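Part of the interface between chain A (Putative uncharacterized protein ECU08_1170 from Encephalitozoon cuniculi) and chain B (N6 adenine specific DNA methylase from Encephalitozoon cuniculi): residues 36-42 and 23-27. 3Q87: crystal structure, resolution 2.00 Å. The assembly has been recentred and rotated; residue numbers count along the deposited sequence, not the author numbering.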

# COMPACT_ATOMS: atom_id res chain seq x y z
N ASP A 36 6.59 1.95 -17.58
CA ASP A 36 5.95 1.05 -16.64
C ASP A 36 4.58 1.57 -16.20
O ASP A 36 4.18 2.68 -16.56
N VAL A 37 3.90 0.77 -15.38
CA VAL A 37 2.49 0.95 -15.10
C VAL A 37 2.16 2.07 -14.10
O VAL A 37 2.60 2.06 -12.94
N LYS A 38 1.35 3.02 -14.57
CA LYS A 38 0.96 4.17 -13.77
C LYS A 38 -0.54 4.24 -13.71
O LYS A 38 -1.16 4.97 -14.47
N ILE A 39 -1.13 3.48 -12.80
CA ILE A 39 -2.56 3.53 -12.60
C ILE A 39 -2.86 4.36 -11.35
O ILE A 39 -2.22 4.17 -10.31
N PHE A 40 -3.80 5.29 -11.45
CA PHE A 40 -4.26 6.05 -10.28
C PHE A 40 -5.79 6.10 -10.13
O PHE A 40 -6.53 5.74 -11.05
N ASN A 41 -6.24 6.52 -8.96
CA ASN A 41 -7.66 6.58 -8.63
C ASN A 41 -8.25 7.90 -9.11
O ASN A 41 -8.41 8.86 -8.34
N LYS A 42 -8.56 7.94 -10.40
CA LYS A 42 -8.98 9.16 -11.07
C LYS A 42 -10.08 9.92 -10.33
O LYS A 42 -9.98 11.12 -10.14
N GLU B 23 -2.09 -7.99 -13.54
CA GLU B 23 -1.72 -6.96 -14.49
C GLU B 23 -2.70 -5.79 -14.45
O GLU B 23 -3.90 -6.00 -14.29
N MET B 24 -2.18 -4.57 -14.58
CA MET B 24 -3.02 -3.38 -14.62
C MET B 24 -3.84 -3.17 -13.35
O MET B 24 -4.95 -2.66 -13.40
N LYS B 25 -3.31 -3.58 -12.21
CA LYS B 25 -4.01 -3.36 -10.95
C LYS B 25 -3.30 -2.32 -10.10
O LYS B 25 -2.15 -1.96 -10.37
N ILE B 26 -4.00 -1.82 -9.08
CA ILE B 26 -3.33 -1.11 -8.00
C ILE B 26 -3.17 -2.14 -6.88
O ILE B 26 -4.14 -2.66 -6.37
N VAL B 27 -1.92 -2.46 -6.54
CA VAL B 27 -1.65 -3.57 -5.63
C VAL B 27 -0.95 -3.06 -4.40
O VAL B 27 -0.00 -2.26 -4.47

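Which side chains carry the apolar contact between the two stretches? A:Ile39 and B:Ile26 bury the most surface, 80 and 76 Å², each with its CA-to-CB bond directed toward the partner stretch and each in the m, t rotamer. Their branches meet with A:Ile39 CG2 lying 3.8 Å from B:Ile26 CG1, a normal van der Waals separation. A:Ile39 CD1 also lies 4.1 Å from B:Met24 CB. The CA-to-CB bond of A:Val37, with chi1 in t, is also directed toward the chain B stretch, and the residue adds a second site: A:Val37 CG1 is 3.7 Å from B:Met24 CE.

How does B:Met24 reach A:Val37 when its CA-to-CB bond points away? The side chain bends back. Both chi1 and chi2 are m, and chi3, near 109°, lies between wells; together these torsions bring the methyl end close to the valine, although the residue remains exposed.

Where do apolar atoms meet polar ones? A:Ile39 CD1 sits only 3.1 Å from the backbone B:Met24 O, a tight approach, and 3.7 Å from B:Lys25 N. The methyl group therefore packs against the backbone as well as side chains. At the other end, B:Ile26 CD1 lies 4.2 Å from the backbone carbon A:Phe40 C and also touches the end of the A:Asn41 side chain, whose chi1 is m. The ring of A:Phe40 takes no part; its CA-to-CB bond points away.

Do polar groups bond across the contact? No hydrogen bond or salt bridge links the stretches, so they meet through van der Waals contacts, mainly apolar ones. Two side-chain polar pairs form within the stretches: B:Lys25, whose CA-to-CB bond points away, folds its side chain so that B:Lys25 NZ donates to B:Glu23 O at 2.9 Å, while A:Lys38 NZ makes a long salt bridge of 3.7 Å to OD1 of the poorly ordered A:Asp36.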

# COMPACT_ATOMS: atom_id res chain seq x y z
CB ASP A 36 6.85 0.78 -15.42
CG ASP A 36 6.71 1.85 -14.34
OD1 ASP A 36 6.25 2.97 -14.65
OD2 ASP A 36 7.06 1.55 -13.17
CB VAL A 37 1.89 -0.38 -14.63
CG1 VAL A 37 0.38 -0.36 -14.74
CG2 VAL A 37 2.47 -1.52 -15.46
CB LYS A 38 1.51 5.46 -14.37
CG LYS A 38 2.99 5.71 -14.10
CD LYS A 38 3.45 7.06 -14.68
CE LYS A 38 3.95 6.91 -16.09
NZ LYS A 38 5.28 6.23 -16.12
CB ILE A 39 -3.10 2.12 -12.43
CG1 ILE A 39 -2.67 1.27 -13.63
CG2 ILE A 39 -4.60 2.12 -12.30
CD1 ILE A 39 -3.14 -0.13 -13.56
CB PHE A 40 -3.65 7.45 -10.24
CG PHE A 40 -4.16 8.40 -11.30
CD1 PHE A 40 -3.79 8.25 -12.64
CD2 PHE A 40 -4.99 9.46 -10.96
CE1 PHE A 40 -4.25 9.13 -13.62
CE2 PHE A 40 -5.45 10.36 -11.93
CZ PHE A 40 -5.08 10.19 -13.26
CB ASN A 41 -7.85 6.40 -7.13
CG ASN A 41 -7.12 5.18 -6.62
OD1 ASN A 41 -7.58 4.06 -6.79
ND2 ASN A 41 -5.96 5.40 -6.02
CB LYS A 42 -9.38 8.85 -12.51
CG LYS A 42 -8.19 8.59 -13.40
CD LYS A 42 -8.58 8.19 -14.81
CE LYS A 42 -7.37 8.26 -15.73
NZ LYS A 42 -7.73 8.13 -17.16
CB GLU B 23 -1.71 -7.57 -15.89
CG GLU B 23 -1.65 -6.58 -17.02
CD GLU B 23 -1.64 -7.27 -18.37
OE1 GLU B 23 -2.36 -8.28 -18.51
OE2 GLU B 23 -0.91 -6.81 -19.28
CB MET B 24 -3.99 -3.45 -15.81
CG MET B 24 -3.32 -3.37 -17.16
SD MET B 24 -2.16 -2.00 -17.25
CE MET B 24 -0.61 -2.90 -17.28
CB LYS B 25 -4.15 -4.66 -10.19
CG LYS B 25 -4.86 -5.76 -10.98
CD LYS B 25 -6.30 -5.37 -11.28
CE LYS B 25 -7.02 -6.45 -12.07
NZ LYS B 25 -6.68 -6.35 -13.52
CB ILE B 26 -4.13 0.11 -7.50
CG1 ILE B 26 -4.25 1.16 -8.61
CG2 ILE B 26 -3.44 0.75 -6.29
CD1 ILE B 26 -5.14 2.37 -8.20
CB VAL B 27 -0.74 -4.64 -6.28
CG1 VAL B 27 -0.50 -5.81 -5.31
CG2 VAL B 27 -1.35 -5.13 -7.57